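Local coordinates for protein magnesium transporter, putative (Shewanella oneidensis MR-1, PDB 3KXR) that probably transports magnesium or related cations across the membrane, this piece being part of the intracellular N domain followed by a pair of CBS domains, at residues I19-S22 / D23-E27; A138-A141 / I142-R146; N54-G57 / R58-D61. One frame throughout, in Å; residues are numbered along the deposited sequence.

How the contacts relate
Three short-range contacts, all partly buried, illustrate how a chain turns at different depths of one fold. Contact 1 lies farthest out, in the MgtE N-domain region, its centre about 20 Å from that of contact 3; a second subunit covers it, and aromatic rings meet there. Contact 2 ends helix 135-143 in the second CBS domain, with apolar residues turned inward and polar ones on the outer side. Both mix buried and exposed residues. Contact 3, nearest the chain's middle, is a turn in the loop between helix 39-50 and strand 66-68, held mainly by backbone bonds, with no exposed touching residue. It packs against helix 135-143, with Ala138 CB 3.6 Å from Ile56 CG1.

Contact 1: residues I19-S22 / D23-E27; sequences IEWS and DYLPE
The turn that leaves helix 15-20 and leads to helix 27-36, in the MgtE N-domain region, is closed by Trp21, Tyr24 and Leu25. One carbonyl does the closing: Trp21 O accepts from two backbone amides, Tyr24 N at 3.0 Å and Leu25 N at 3.1 Å. The two come from different directions, Leu25 N almost in line with the C=O bond and Tyr24 N from above the carbonyl plane, so the oxygen is gripped twice. A water separately bridges the turn, donating to Glu20 O and accepting from Asp23 N.

The side chains repeat the closure. Tyr24 turns its edge onto one face of the indole in a T-shaped stack, with the Trp21 five-membered ring and the Tyr24 ring at 83° to each other. The touching atoms are Tyr24 CD2 and Trp21 CD1, 3.7 Å apart. Tyr24 has CG beside its own backbone N (chi1 -48°), which carries the ring back over the tryptophan, while Asp23 CB sits over the centre of one tyrosine face. Leu25 CD1 also packs on Trp21 CB at 3.9 Å.

A second subunit packs against the turn: its Phe79 meets Trp21 edge-to-face, its Arg82 makes a cation-pi contact with the same residue, and its Arg78 forms a salt bridge with Glu20. This is a turn joining two helices, its Trp21-Tyr24 T-shaped pair lying at a subunit interface.

Contact 2: residues A138-A141 / I142-R146; sequences AAEA and IEHSR
Glu140 and His144, one helical turn apart, meet where helix 135-143 ends. The backbone hydrogen bonds Ile142 N to Ala138 O, Glu143 N to Ala139 O (2.9 Å) and His144 N to Glu140 O (2.8 Å) are the i to i+4 bonds of the final turn, the last of them with an N-H...O angle of 168°. His144 then leaves helical geometry as the centre of an inverse gamma turn.

A side-chain bond follows. Ser145 OG donates to Ile142 O at 2.8 Å; with OG set between its own backbone N and carbonyl carbon (chi1 73°), the hydroxyl reaches back to a carbonyl of the last turn. Ser145 OG is also hydrogen-bonded with Glu147 N. An alanine here would probably cost Ile142 O its hydroxyl donor and Glu147 N this partner, tying the helix end less firmly.

Van der Waals contacts make up the rest. Glu140 CG lies in the plane of the imidazole at its edge, 4.0 Å from His144 CD2, while the carboxylate and ring planes stand nearly perpendicular. On the inner side Ala139 and Ile142 face helix 165-176, and Ala141 and Ile142 touch Leu150 of strand 149-153.

The chemistry implies an amphipathic helix with a polar C-terminal end: the beta-alpha-beta unit buries Ala138, Ala139 and Ile142, Glu140 and Glu143 lie on the outer side, and a serine hydroxyl serves a carbonyl of the closing turn.

Contact 3: residues N54-G57 / R58-D61; sequences NEIG and RYTD
Ile56 and Tyr59 meet at the centre of a tight turn in the loop between helix 39-50 and strand 66-68. Ile56 O takes the amide of Tyr59 N at 2.9 Å, the donor standing above the carbonyl plane, and receives a weak second bond from Thr60 OG1 at 3.4 Å. One residue earlier, Arg58 N donates to Glu55 O at 3.1 Å, again from above the plane; one residue later, Thr60 N makes a weak bond to Gly57 O. The three backbone bonds, each i to i+3, wind the chain tightly.

Side chains add little across the turn itself: Ile56 CD1 comes within 4.4 Å of Tyr59 CB. A chi1 of 168°, with CG anti to the backbone N, directs Arg58 CG over one face of the Tyr59 ring, 3.6 Å above it and toward its rim.

Farther out, Arg58 NE is hydrogen-bonded to Tyr51 O and Glu55 OE1 to Ser52 N, tying the turn to the chain just before it. Ile56 and Gly57 pair through their backbones with Thr133 and Ala131, and Leu135 receives both Ile56 and Tyr59.

The chemistry implies a turn shaped chiefly by its backbone, with the polar ends of Glu55 and Arg58 bonded to main-chain atoms of Ser52 and Tyr51 and apolar groups seated against the second CBS domain.

Contact 1: residues I19-S22 / D23-E27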
loop_
_atom_site.group_PDB
_atom_site.type_symbol
_atom_site.label_atom_id
_atom_site.label_comp_id
_atom_site.label_asym_id
_atom_site.label_seq_id
_atom_site.Cartn_x
_atom_site.Cartn_y
_atom_site.Cartn_z
ATOM N N ILE A 19 9.621 12.530 11.954
ATOM C CA ILE A 19 11.072 12.703 12.058
ATOM C C ILE A 19 11.435 13.617 13.212
ATOM O O ILE A 19 12.303 13.299 14.057
ATOM C CB ILE A 19 11.685 13.264 10.749
ATOM C CG1 ILE A 19 11.634 12.209 9.640
ATOM C CG2 ILE A 19 13.133 13.715 10.968
ATOM C CD1 ILE A 19 12.681 11.105 9.780
ATOM N N GLU A 20 10.732 14.736 13.267
ATOM C CA GLU A 20 10.984 15.706 14.301
ATOM C C GLU A 20 10.711 15.099 15.680
ATOM O O GLU A 20 11.380 15.434 16.656
ATOM C CB GLU A 20 10.097 16.904 14.062
ATOM C CG GLU A 20 10.240 18.002 15.096
ATOM C CD GLU A 20 9.013 18.866 15.144
ATOM O OE1 GLU A 20 8.156 18.714 14.243
ATOM O OE2 GLU A 20 8.903 19.691 16.088
ATOM N N TRP A 21 9.754 14.183 15.751
ATOM C CA TRP A 21 9.399 13.536 17.010
ATOM C C TRP A 21 9.937 12.123 17.197
ATOM O O TRP A 21 9.377 11.322 17.967
ATOM C CB TRP A 21 7.891 13.553 17.143
ATOM C CG TRP A 21 7.456 14.692 17.928
ATOM C CD1 TRP A 21 8.186 15.801 18.250
ATOM C CD2 TRP A 21 6.188 14.860 18.521
ATOM N NE1 TRP A 21 7.451 16.637 19.020
ATOM C CE2 TRP A 21 6.212 16.083 19.209
ATOM C CE3 TRP A 21 5.031 14.085 18.558
ATOM C CZ2 TRP A 21 5.115 16.562 19.922
ATOM C CZ3 TRP A 21 3.929 14.558 19.273
ATOM C CH2 TRP A 21 3.977 15.783 19.940
ATOM N N SER A 22 11.046 11.838 16.517
ATOM C CA SER A 22 11.616 10.495 16.533
ATOM C C SER A 22 12.157 10.104 17.898
ATOM O O SER A 22 12.109 8.944 18.235
ATOM C CB SER A 22 12.660 10.290 15.422
ATOM O OG SER A 22 13.796 11.097 15.602
ATOM N N ASP A 23 12.602 11.057 18.716
ATOM C CA ASP A 23 12.980 10.725 20.115
ATOM C C ASP A 23 11.823 10.424 21.032
ATOM O O ASP A 23 12.057 9.981 22.131
ATOM C CB ASP A 23 13.810 11.857 20.779
ATOM C CG ASP A 23 15.143 12.134 20.041
ATOM O OD1 ASP A 23 15.672 11.234 19.348
ATOM O OD2 ASP A 23 15.654 13.260 20.128
ATOM N N TYR A 24 10.583 10.695 20.629
ATOM C CA TYR A 24 9.480 10.673 21.585
ATOM C C TYR A 24 8.374 9.690 21.245
ATOM O O TYR A 24 7.601 9.330 22.104
ATOM C CB TYR A 24 8.869 12.073 21.736
ATOM C CG TYR A 24 9.877 13.167 21.949
ATOM C CD1 TYR A 24 10.629 13.205 23.091
ATOM C CD2 TYR A 24 10.074 14.170 20.990
ATOM C CE1 TYR A 24 11.568 14.199 23.292
ATOM C CE2 TYR A 24 11.007 15.173 21.190
ATOM C CZ TYR A 24 11.755 15.175 22.335
ATOM O OH TYR A 24 12.700 16.153 22.559
ATOM N N LEU A 25 8.260 9.305 19.977
ATOM C CA LEU A 25 7.255 8.333 19.535
ATOM C C LEU A 25 7.880 6.954 19.571
ATOM O O LEU A 25 8.999 6.804 19.112
ATOM C CB LEU A 25 6.836 8.629 18.098
ATOM C CG LEU A 25 6.065 9.932 17.885
ATOM C CD1 LEU A 25 5.961 10.281 16.393
ATOM C CD2 LEU A 25 4.678 9.862 18.536
ATOM N N PRO A 26 7.150 5.941 20.081
ATOM C CA PRO A 26 7.540 4.532 19.948
ATOM C C PRO A 26 7.696 4.131 18.483
ATOM O O PRO A 26 6.967 4.650 17.606
ATOM C CB PRO A 26 6.359 3.777 20.523
ATOM C CG PRO A 26 5.504 4.785 21.186
ATOM C CD PRO A 26 5.787 6.095 20.607
ATOM N N GLU A 27 8.634 3.229 18.205
ATOM C CA GLU A 27 8.879 2.823 16.832
ATOM C C GLU A 27 7.590 2.208 16.285
ATOM O O GLU A 27 7.256 2.430 15.119
ATOM C CB GLU A 27 10.110 1.894 16.706
ATOM C CG GLU A 27 11.487 2.650 16.511
HETATM O O HOH W 1 12.908 13.894 18.382
#

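Contact 2: residues A138-A141 / I142-R146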
loop_
_atom_site.group_PDB
_atom_site.type_symbol
_atom_site.label_atom_id
_atom_site.label_comp_id
_atom_site.label_asym_id
_atom_site.label_seq_id
_atom_site.Cartn_x
_atom_site.Cartn_y
_atom_site.Cartn_z
ATOM N N ALA A 138 23.011 24.430 -3.342
ATOM C CA ALA A 138 22.141 23.776 -4.316
ATOM C C ALA A 138 21.324 24.790 -5.078
ATOM O O ALA A 138 21.274 24.755 -6.297
ATOM C CB ALA A 138 21.215 22.816 -3.638
ATOM N N ALA A 139 20.667 25.682 -4.362
ATOM C CA ALA A 139 19.827 26.695 -4.990
ATOM C C ALA A 139 20.653 27.572 -5.936
ATOM O O ALA A 139 20.226 27.855 -7.057
ATOM C CB ALA A 139 19.117 27.560 -3.910
ATOM N N GLU A 140 21.847 27.968 -5.511
ATOM C CA GLU A 140 22.719 28.751 -6.380
ATOM C C GLU A 140 23.083 28.021 -7.669
ATOM O O GLU A 140 23.098 28.614 -8.758
ATOM C CB GLU A 140 24.010 29.133 -5.665
ATOM C CG GLU A 140 23.959 30.522 -5.116
ATOM C CD GLU A 140 25.293 30.976 -4.568
ATOM O OE1 GLU A 140 26.040 31.671 -5.321
ATOM O OE2 GLU A 140 25.578 30.625 -3.388
ATOM N N ALA A 141 23.406 26.739 -7.516
ATOM C CA ALA A 141 23.897 25.932 -8.611
ATOM C C ALA A 141 22.831 25.826 -9.692
ATOM O O ALA A 141 23.164 25.914 -10.861
ATOM C CB ALA A 141 24.350 24.552 -8.126
ATOM N N ILE A 142 21.564 25.660 -9.293
ATOM C CA ILE A 142 20.442 25.584 -10.261
ATOM C C ILE A 142 20.115 26.972 -10.796
ATOM O O ILE A 142 19.989 27.156 -12.004
ATOM C CB ILE A 142 19.129 24.964 -9.683
ATOM C CG1 ILE A 142 19.407 23.668 -8.946
ATOM C CG2 ILE A 142 18.148 24.611 -10.807
ATOM C CD1 ILE A 142 18.179 23.053 -8.216
ATOM N N GLU A 143 20.013 27.949 -9.904
ATOM C CA GLU A 143 19.627 29.290 -10.301
ATOM C C GLU A 143 20.593 29.910 -11.282
ATOM O O GLU A 143 20.157 30.484 -12.267
ATOM C CB GLU A 143 19.482 30.226 -9.095
ATOM C CG GLU A 143 18.866 31.605 -9.467
ATOM C CD GLU A 143 18.980 32.690 -8.390
ATOM O OE1 GLU A 143 19.169 32.361 -7.185
ATOM O OE2 GLU A 143 18.833 33.878 -8.773
ATOM N N HIS A 144 21.893 29.824 -11.018
ATOM C CA HIS A 144 22.878 30.460 -11.906
ATOM C C HIS A 144 23.423 29.484 -12.918
ATOM O O HIS A 144 24.604 29.289 -13.024
ATOM C CB HIS A 144 24.017 31.063 -11.103
ATOM C CG HIS A 144 23.553 32.068 -10.108
ATOM N ND1 HIS A 144 22.990 33.269 -10.478
ATOM C CD2 HIS A 144 23.527 32.039 -8.755
ATOM C CE1 HIS A 144 22.656 33.950 -9.397
ATOM N NE2 HIS A 144 22.969 33.225 -8.338
ATOM N N SER A 145 22.537 28.867 -13.662
ATOM C CA SER A 145 22.926 27.951 -14.712
ATOM C C SER A 145 21.885 28.093 -15.785
ATOM O O SER A 145 21.003 28.949 -15.710
ATOM C CB SER A 145 22.916 26.522 -14.194
ATOM O OG SER A 145 21.579 26.086 -14.018
ATOM N N ARG A 146 21.950 27.235 -16.778
ATOM C CA ARG A 146 20.929 27.282 -17.816
ATOM C C ARG A 146 19.959 26.109 -17.644
ATOM O O ARG A 146 19.124 25.857 -18.487
ATOM C CB ARG A 146 21.564 27.404 -19.198
ATOM C CG ARG A 146 22.825 26.577 -19.424
ATOM C CD ARG A 146 22.476 25.142 -19.838
ATOM N NE ARG A 146 21.699 25.081 -21.092
ATOM C CZ ARG A 146 22.205 24.882 -22.316
ATOM N NH1 ARG A 146 21.380 24.842 -23.365
ATOM N NH2 ARG A 146 23.518 24.722 -22.515
#

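Contact 3: residues N54-G57 / R58-D61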
loop_
_atom_site.group_PDB
_atom_site.type_symbol
_atom_site.label_atom_id
_atom_site.label_comp_id
_atom_site.label_asym_id
_atom_site.label_seq_id
_atom_site.Cartn_x
_atom_site.Cartn_y
_atom_site.Cartn_z
ATOM N N ASN A 54 20.262 20.595 6.505
ATOM C CA ASN A 54 20.940 21.437 5.538
ATOM C C ASN A 54 21.612 20.630 4.440
ATOM O O ASN A 54 22.572 21.094 3.851
ATOM C CB ASN A 54 21.955 22.351 6.250
ATOM C CG ASN A 54 22.507 23.476 5.338
ATOM O OD1 ASN A 54 21.789 24.042 4.500
ATOM N ND2 ASN A 54 23.790 23.783 5.496
ATOM N N GLU A 55 21.096 19.436 4.140
ATOM C CA GLU A 55 21.604 18.621 3.023
ATOM C C GLU A 55 20.559 18.531 1.939
ATOM O O GLU A 55 19.407 18.208 2.215
ATOM C CB GLU A 55 21.969 17.209 3.483
ATOM C CG GLU A 55 23.167 17.155 4.432
ATOM C CD GLU A 55 23.577 15.727 4.855
ATOM O OE1 GLU A 55 22.721 14.914 5.283
ATOM O OE2 GLU A 55 24.790 15.421 4.785
ATOM N N ILE A 56 20.948 18.771 0.691
ATOM C CA ILE A 56 19.960 18.801 -0.378
ATOM C C ILE A 56 19.254 17.430 -0.602
ATOM O O ILE A 56 18.088 17.361 -1.061
ATOM C CB ILE A 56 20.574 19.338 -1.670
ATOM C CG1 ILE A 56 19.454 19.805 -2.620
ATOM C CG2 ILE A 56 21.528 18.292 -2.323
ATOM C CD1 ILE A 56 18.451 20.757 -1.992
ATOM N N GLY A 57 19.938 16.342 -0.245
ATOM C CA GLY A 57 19.321 15.016 -0.270
ATOM C C GLY A 57 17.929 14.968 0.359
ATOM O O GLY A 57 17.042 14.250 -0.083
ATOM N N ARG A 58 17.759 15.724 1.425
ATOM C CA ARG A 58 16.513 15.745 2.165
ATOM C C ARG A 58 15.338 16.230 1.293
ATOM O O ARG A 58 14.210 15.767 1.496
ATOM C CB ARG A 58 16.709 16.621 3.401
ATOM C CG ARG A 58 15.461 16.983 4.126
ATOM C CD ARG A 58 15.768 17.644 5.442
ATOM N NE ARG A 58 16.172 16.659 6.431
ATOM C CZ ARG A 58 15.843 16.704 7.729
ATOM N NH1 ARG A 58 15.090 17.675 8.236
ATOM N NH2 ARG A 58 16.249 15.747 8.534
ATOM N N TYR A 59 15.599 17.117 0.324
ATOM C CA TYR A 59 14.528 17.716 -0.495
ATOM C C TYR A 59 14.528 17.210 -1.925
ATOM O O TYR A 59 13.878 17.766 -2.788
ATOM C CB TYR A 59 14.630 19.230 -0.487
ATOM C CG TYR A 59 14.652 19.766 0.903
ATOM C CD1 TYR A 59 13.471 20.090 1.574
ATOM C CD2 TYR A 59 15.852 19.915 1.575
ATOM C CE1 TYR A 59 13.497 20.568 2.904
ATOM C CE2 TYR A 59 15.889 20.389 2.880
ATOM C CZ TYR A 59 14.717 20.710 3.543
ATOM O OH TYR A 59 14.818 21.167 4.841
ATOM N N THR A 60 15.255 16.131 -2.149
ATOM C CA THR A 60 15.313 15.450 -3.419
ATOM C C THR A 60 13.993 14.833 -3.834
ATOM O O THR A 60 13.289 14.248 -3.034
ATOM C CB THR A 60 16.330 14.318 -3.335
ATOM O OG1 THR A 60 17.625 14.903 -3.433
ATOM C CG2 THR A 60 16.152 13.327 -4.467
ATOM N N ASP A 61 13.700 14.941 -5.114
ATOM C CA ASP A 61 12.489 14.401 -5.677
ATOM C C ASP A 61 12.866 13.187 -6.500
ATOM O O ASP A 61 13.719 13.264 -7.343
ATOM C CB ASP A 61 11.855 15.483 -6.540
ATOM C CG ASP A 61 10.554 15.065 -7.134
ATOM O OD1 ASP A 61 10.110 13.927 -6.888
ATOM O OD2 ASP A 61 9.986 15.891 -7.871
#